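Local coordinates for uncharacterized protein (Bacteroides ovatus, PDB 4FS7), which is of unknown function but, as an extracellular leucine-rich repeat protein of the BspA type, probably binds other proteins, at residues 169-183 against 192-206. Residues are numbered along the deposited sequence; the frame is centred on the assembly and turned at random.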
loop_
_atom_site.group_PDB
_atom_site.type_symbol
_atom_site.label_atom_id
_atom_site.label_comp_id
_atom_site.label_asym_id
_atom_site.label_seq_id
_atom_site.Cartn_x
_atom_site.Cartn_y
_atom_site.Cartn_z
ATOM N N LEU A 169 7.411 -13.771 2.318
ATOM C CA LEU A 169 8.434 -12.949 1.686
ATOM C C LEU A 169 9.814 -13.453 2.071
ATOM O O LEU A 169 9.968 -14.064 3.117
ATOM C CB LEU A 169 8.287 -11.487 2.105
ATOM C CG LEU A 169 7.079 -10.746 1.547
ATOM C CD1 LEU A 169 6.829 -9.457 2.311
ATOM C CD2 LEU A 169 7.281 -10.466 0.043
ATOM N N PRO A 170 10.845 -13.196 1.250
ATOM C CA PRO A 170 12.193 -13.585 1.645
ATOM C C PRO A 170 12.588 -12.818 2.904
ATOM O O PRO A 170 12.448 -11.590 2.980
ATOM C CB PRO A 170 13.049 -13.153 0.442
ATOM C CG PRO A 170 12.091 -13.042 -0.692
ATOM C CD PRO A 170 10.827 -12.549 -0.072
ATOM N N ASP A 171 13.106 -13.548 3.876
ATOM C CA ASP A 171 13.451 -12.927 5.130
ATOM C C ASP A 171 14.573 -11.910 5.064
ATOM O O ASP A 171 14.678 -11.059 5.953
ATOM C CB ASP A 171 13.753 -13.980 6.175
ATOM C CG ASP A 171 13.667 -13.454 7.583
ATOM O OD1 ASP A 171 12.658 -12.773 7.981
ATOM O OD2 ASP A 171 14.647 -13.704 8.290
ATOM N N SER A 172 15.396 -11.943 4.029
ATOM C CA SER A 172 16.456 -10.990 3.862
ATOM C C SER A 172 16.038 -9.683 3.230
ATOM O O SER A 172 16.848 -8.741 3.132
ATOM C CB SER A 172 17.573 -11.586 2.969
ATOM O OG SER A 172 17.073 -11.852 1.645
HETATM N N MSE A 173 14.804 -9.600 2.750
HETATM C CA MSE A 173 14.357 -8.428 1.992
HETATM C C MSE A 173 14.291 -7.191 2.911
HETATM O O MSE A 173 13.793 -7.269 4.029
HETATM C CB MSE A 173 13.002 -8.714 1.346
HETATM C CG MSE A 173 12.526 -7.590 0.427
HETATM SE SE MSE A 173 11.288 -8.203 -0.889
HETATM C CE MSE A 173 12.523 -9.276 -1.958
ATOM N N GLU A 174 14.762 -6.051 2.399
ATOM C CA GLU A 174 14.797 -4.835 3.212
ATOM C C GLU A 174 13.857 -3.734 2.742
ATOM O O GLU A 174 13.612 -2.821 3.506
ATOM C CB GLU A 174 16.205 -4.340 3.362
ATOM C CG GLU A 174 17.069 -5.329 4.183
ATOM C CD GLU A 174 18.447 -4.852 4.592
ATOM O OE1 GLU A 174 18.865 -3.745 4.233
ATOM O OE2 GLU A 174 19.144 -5.671 5.270
ATOM N N THR A 175 13.382 -3.811 1.511
ATOM C CA THR A 175 12.477 -2.806 0.958
ATOM C C THR A 175 11.301 -3.492 0.253
ATOM O O THR A 175 11.510 -4.406 -0.550
ATOM C CB THR A 175 13.191 -1.930 -0.088
ATOM O OG1 THR A 175 14.349 -1.324 0.492
ATOM C CG2 THR A 175 12.274 -0.885 -0.678
ATOM N N LEU A 176 10.078 -3.091 0.582
ATOM C CA LEU A 176 8.883 -3.510 -0.139
ATOM C C LEU A 176 8.504 -2.424 -1.136
ATOM O O LEU A 176 8.313 -1.263 -0.760
ATOM C CB LEU A 176 7.692 -3.862 0.769
ATOM C CG LEU A 176 7.918 -4.916 1.846
ATOM C CD1 LEU A 176 6.640 -5.283 2.568
ATOM C CD2 LEU A 176 8.648 -6.125 1.269
ATOM N N HIS A 177 8.450 -2.796 -2.403
ATOM C CA HIS A 177 8.227 -1.854 -3.486
ATOM C C HIS A 177 6.814 -1.299 -3.550
ATOM O O HIS A 177 5.873 -1.838 -2.962
ATOM C CB HIS A 177 8.637 -2.490 -4.826
ATOM C CG HIS A 177 10.119 -2.512 -5.039
ATOM N ND1 HIS A 177 10.680 -2.383 -6.291
ATOM C CD2 HIS A 177 11.152 -2.723 -4.180
ATOM C CE1 HIS A 177 12.004 -2.471 -6.185
ATOM N NE2 HIS A 177 12.320 -2.681 -4.917
ATOM N N ASN A 178 6.705 -0.209 -4.283
ATOM C CA ASN A 178 5.442 0.505 -4.404
ATOM C C ASN A 178 4.284 -0.436 -4.823
ATOM O O ASN A 178 4.395 -1.218 -5.766
ATOM C CB ASN A 178 5.675 1.671 -5.384
ATOM C CG ASN A 178 4.430 2.466 -5.704
ATOM O OD1 ASN A 178 3.378 1.914 -5.968
ATOM N ND2 ASN A 178 4.549 3.773 -5.662
ATOM N N GLY A 179 3.183 -0.374 -4.074
ATOM C CA GLY A 179 1.969 -1.058 -4.460
ATOM C C GLY A 179 2.070 -2.563 -4.489
ATOM O O GLY A 179 1.172 -3.198 -5.042
ATOM N N LEU A 180 3.053 -3.144 -3.807
ATOM C CA LEU A 180 3.305 -4.584 -3.917
ATOM C C LEU A 180 2.097 -5.447 -3.691
ATOM O O LEU A 180 1.862 -6.424 -4.438
ATOM C CB LEU A 180 4.371 -4.964 -2.919
ATOM C CG LEU A 180 4.866 -6.394 -2.929
ATOM C CD1 LEU A 180 5.357 -6.820 -4.296
ATOM C CD2 LEU A 180 6.006 -6.543 -1.900
ATOM N N PHE A 181 1.304 -5.132 -2.653
ATOM C CA PHE A 181 0.104 -5.872 -2.317
ATOM C C PHE A 181 -1.172 -5.010 -2.417
ATOM O O PHE A 181 -2.193 -5.293 -1.773
ATOM C CB PHE A 181 0.198 -6.487 -0.913
ATOM C CG PHE A 181 1.316 -7.462 -0.774
ATOM C CD1 PHE A 181 1.230 -8.695 -1.370
ATOM C CD2 PHE A 181 2.491 -7.153 -0.111
ATOM C CE1 PHE A 181 2.238 -9.592 -1.283
ATOM C CE2 PHE A 181 3.493 -8.062 -0.011
ATOM C CZ PHE A 181 3.373 -9.282 -0.608
ATOM N N SER A 182 -1.129 -3.960 -3.222
ATOM C CA SER A 182 -2.263 -3.042 -3.349
ATOM C C SER A 182 -3.494 -3.828 -3.786
ATOM O O SER A 182 -3.435 -4.543 -4.764
ATOM C CB SER A 182 -1.965 -1.980 -4.386
ATOM O OG SER A 182 -3.045 -1.051 -4.458
ATOM N N GLY A 183 -4.588 -3.682 -3.093
ATOM C CA GLY A 183 -5.794 -4.345 -3.489
ATOM C C GLY A 183 -5.965 -5.821 -3.145
ATOM O O GLY A 183 -6.867 -6.502 -3.670
ATOM N N LEU A 192 6.399 -9.692 8.225
ATOM C CA LEU A 192 7.345 -8.883 7.517
ATOM C C LEU A 192 8.741 -9.471 7.658
ATOM O O LEU A 192 9.076 -10.046 8.691
ATOM C CB LEU A 192 7.287 -7.443 8.032
ATOM C CG LEU A 192 5.979 -6.697 7.740
ATOM C CD1 LEU A 192 6.023 -5.311 8.400
ATOM C CD2 LEU A 192 5.739 -6.536 6.223
ATOM N N PRO A 193 9.608 -9.288 6.632
ATOM C CA PRO A 193 11.000 -9.707 6.766
ATOM C C PRO A 193 11.596 -9.120 8.033
ATOM O O PRO A 193 11.347 -7.962 8.364
ATOM C CB PRO A 193 11.638 -9.129 5.499
ATOM C CG PRO A 193 10.551 -9.168 4.509
ATOM C CD PRO A 193 9.322 -8.795 5.289
ATOM N N ARG A 194 12.397 -9.905 8.737
ATOM C CA ARG A 194 12.831 -9.579 10.097
ATOM C C ARG A 194 13.719 -8.342 10.205
ATOM O O ARG A 194 13.817 -7.759 11.274
ATOM C CB ARG A 194 13.484 -10.806 10.770
ATOM C CG ARG A 194 12.498 -11.963 11.043
ATOM C CD ARG A 194 13.217 -13.267 11.447
ATOM N NE ARG A 194 12.301 -14.380 11.729
ATOM C CZ ARG A 194 12.142 -15.440 10.941
ATOM N NH1 ARG A 194 12.827 -15.530 9.812
ATOM N NH2 ARG A 194 11.303 -16.412 11.276
ATOM N N ASN A 195 14.373 -7.977 9.108
ATOM C CA ASN A 195 15.230 -6.798 9.033
ATOM C C ASN A 195 14.709 -5.764 8.020
ATOM O O ASN A 195 15.463 -4.976 7.486
ATOM C CB ASN A 195 16.657 -7.201 8.669
ATOM C CG ASN A 195 17.693 -6.220 9.169
ATOM O OD1 ASN A 195 18.636 -5.917 8.456
ATOM N ND2 ASN A 195 17.539 -5.740 10.405
ATOM N N LEU A 196 13.407 -5.769 7.761
ATOM C CA LEU A 196 12.805 -4.820 6.821
ATOM C C LEU A 196 13.103 -3.393 7.272
ATOM O O LEU A 196 12.988 -3.083 8.459
ATOM C CB LEU A 196 11.282 -5.031 6.739
ATOM C CG LEU A 196 10.602 -4.354 5.564
ATOM C CD1 LEU A 196 10.975 -4.999 4.229
ATOM C CD2 LEU A 196 9.094 -4.337 5.756
ATOM N N LYS A 197 13.445 -2.546 6.306
ATOM C CA LYS A 197 13.800 -1.129 6.526
ATOM C C LYS A 197 12.739 -0.150 6.050
ATOM O O LYS A 197 12.440 0.843 6.703
ATOM C CB LYS A 197 15.090 -0.787 5.784
ATOM C CG LYS A 197 16.327 -1.654 6.188
ATOM C CD LYS A 197 16.805 -1.376 7.643
ATOM C CE LYS A 197 17.843 -2.355 8.160
ATOM N NZ LYS A 197 19.168 -2.156 7.520
ATOM N N ILE A 198 12.173 -0.452 4.881
ATOM C CA ILE A 198 11.317 0.491 4.131
ATOM C C ILE A 198 10.101 -0.195 3.550
ATOM O O ILE A 198 10.252 -1.241 2.909
ATOM C CB ILE A 198 12.170 1.120 2.960
ATOM C CG1 ILE A 198 13.323 1.949 3.505
ATOM C CG2 ILE A 198 11.272 1.908 1.989
ATOM C CD1 ILE A 198 14.354 2.321 2.439
ATOM N N ILE A 199 8.932 0.406 3.731
ATOM C CA ILE A 199 7.704 0.038 3.008
ATOM C C ILE A 199 7.371 1.242 2.142
ATOM O O ILE A 199 7.118 2.341 2.663
ATOM C CB ILE A 199 6.543 -0.324 3.954
ATOM C CG1 ILE A 199 6.884 -1.586 4.745
ATOM C CG2 ILE A 199 5.243 -0.448 3.186
ATOM C CD1 ILE A 199 5.898 -1.938 5.863
ATOM N N ARG A 200 7.379 1.052 0.827
ATOM C CA ARG A 200 7.146 2.134 -0.113
ATOM C C ARG A 200 5.674 2.458 -0.298
ATOM O O ARG A 200 4.787 1.808 0.253
ATOM C CB ARG A 200 7.846 1.825 -1.443
ATOM C CG ARG A 200 9.365 1.868 -1.327
ATOM C CD ARG A 200 10.027 1.852 -2.696
ATOM N NE ARG A 200 11.481 1.983 -2.638
ATOM C CZ ARG A 200 12.323 1.543 -3.592
ATOM N NH1 ARG A 200 11.844 0.895 -4.658
ATOM N NH2 ARG A 200 13.652 1.694 -3.455
ATOM N N ASP A 201 5.426 3.476 -1.111
ATOM C CA ASP A 201 4.076 4.020 -1.286
ATOM C C ASP A 201 3.083 2.964 -1.696
ATOM O O ASP A 201 3.402 2.103 -2.524
ATOM C CB ASP A 201 4.067 5.125 -2.366
ATOM C CG ASP A 201 4.974 6.307 -2.115
ATOM O OD1 ASP A 201 5.488 6.495 -1.035
ATOM O OD2 ASP A 201 5.145 7.115 -3.067
ATOM N N TYR A 202 1.841 3.023 -1.200
ATOM C CA TYR A 202 0.736 2.193 -1.604
ATOM C C TYR A 202 0.942 0.713 -1.342
ATOM O O TYR A 202 0.112 -0.057 -1.798
ATOM C CB TYR A 202 0.423 2.412 -3.096
ATOM C CG TYR A 202 -0.013 3.815 -3.404
ATOM C CD1 TYR A 202 -1.313 4.247 -3.166
ATOM C CD2 TYR A 202 0.876 4.697 -3.915
ATOM C CE1 TYR A 202 -1.694 5.566 -3.466
ATOM C CE2 TYR A 202 0.513 6.037 -4.196
ATOM C CZ TYR A 202 -0.768 6.450 -3.943
ATOM O OH TYR A 202 -1.125 7.751 -4.235
ATOM N N CYS A 203 1.937 0.310 -0.556
ATOM C CA CYS A 203 2.277 -1.122 -0.503
ATOM C C CYS A 203 1.087 -2.019 -0.143
ATOM O O CYS A 203 0.904 -3.073 -0.757
ATOM C CB CYS A 203 3.451 -1.319 0.445
ATOM S SG CYS A 203 4.148 -2.949 0.425
ATOM N N PHE A 204 0.330 -1.609 0.891
ATOM C CA PHE A 204 -0.800 -2.378 1.381
ATOM C C PHE A 204 -2.102 -1.602 1.206
ATOM O O PHE A 204 -3.109 -1.948 1.813
ATOM C CB PHE A 204 -0.625 -2.810 2.839
ATOM C CG PHE A 204 0.580 -3.650 3.068
ATOM C CD1 PHE A 204 0.538 -5.025 2.786
ATOM C CD2 PHE A 204 1.756 -3.108 3.531
ATOM C CE1 PHE A 204 1.613 -5.824 2.969
ATOM C CE2 PHE A 204 2.862 -3.938 3.732
ATOM C CZ PHE A 204 2.757 -5.294 3.480
ATOM N N ALA A 205 -2.131 -0.620 0.295
ATOM C CA ALA A 205 -3.370 0.124 0.077
ATOM C C ALA A 205 -4.498 -0.776 -0.357
ATOM O O ALA A 205 -4.300 -1.610 -1.222
ATOM C CB ALA A 205 -3.140 1.254 -0.914
ATOM N N GLU A 206 -5.669 -0.622 0.268
ATOM C CA GLU A 206 -6.857 -1.384 -0.079
ATOM C C GLU A 206 -6.769 -2.842 0.357
ATOM O O GLU A 206 -7.583 -3.626 -0.069
ATOM C CB GLU A 206 -7.226 -1.243 -1.571
ATOM C CG GLU A 206 -7.538 0.195 -1.990
ATOM C CD GLU A 206 -8.121 0.319 -3.405
ATOM O OE1 GLU A 206 -8.138 -0.670 -4.193
ATOM O OE2 GLU A 206 -8.568 1.443 -3.743
HETATM O O HOH W 1 14.989 -8.424 6.314
HETATM O O HOH W 2 15.196 0.917 -0.937
HETATM O O HOH W 3 9.115 0.877 -5.646
#
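Glu174 O is gripped by two backbone N-H groups of the next coil: Lys197 N at 2.8 Å, tilted from the carbonyl plane, and Ile198 N, at 3.1 Å, nearly in line with the C=O. From there the parallel ladder runs on through Leu176, whose N binds Ile198 O and whose O takes Arg200 N, and continues past the strands through Gly179, Phe181 and Gly183, each giving its N-H to a carbonyl of 192-206.

At the other end Asp171 holds CG anti to its own N (chi1 -161°), which brings the carboxylate over to Arg194. Asp171 OD1 accepts Arg194 N at 3.0 Å, while Asp171 OD2 makes a salt bridge to Arg194 NH1, also 3.0 Å; the two donors approach from opposite sides of the carboxylate plane, although OD2 itself lies in the guanidinium plane. An alanine here would remove both oxygens and is likely to leave the Arg194 N-H and guanidinium without their carboxylate mate. Close by, a water bridges Asp171 O and Met173 O to Asn195 N.

On the outer face, Arg200 stretches back so that NH1 sits 3.5 Å above the centre of the His177 ring and Thr175 CG2 lies over one face of the Arg200 guanidinium. Inside, Leu176 CD1 touches Leu192 and Phe204 CZ, CB meets Cys203 SG at 3.7 Å, and Phe181 lies nearly parallel to Phe204 (13°) but slid aside, with little overlap. Successive BspA-type leucine-rich repeats are thus joined by backbone bonds between an apolar core and a polar, water-bridged rim.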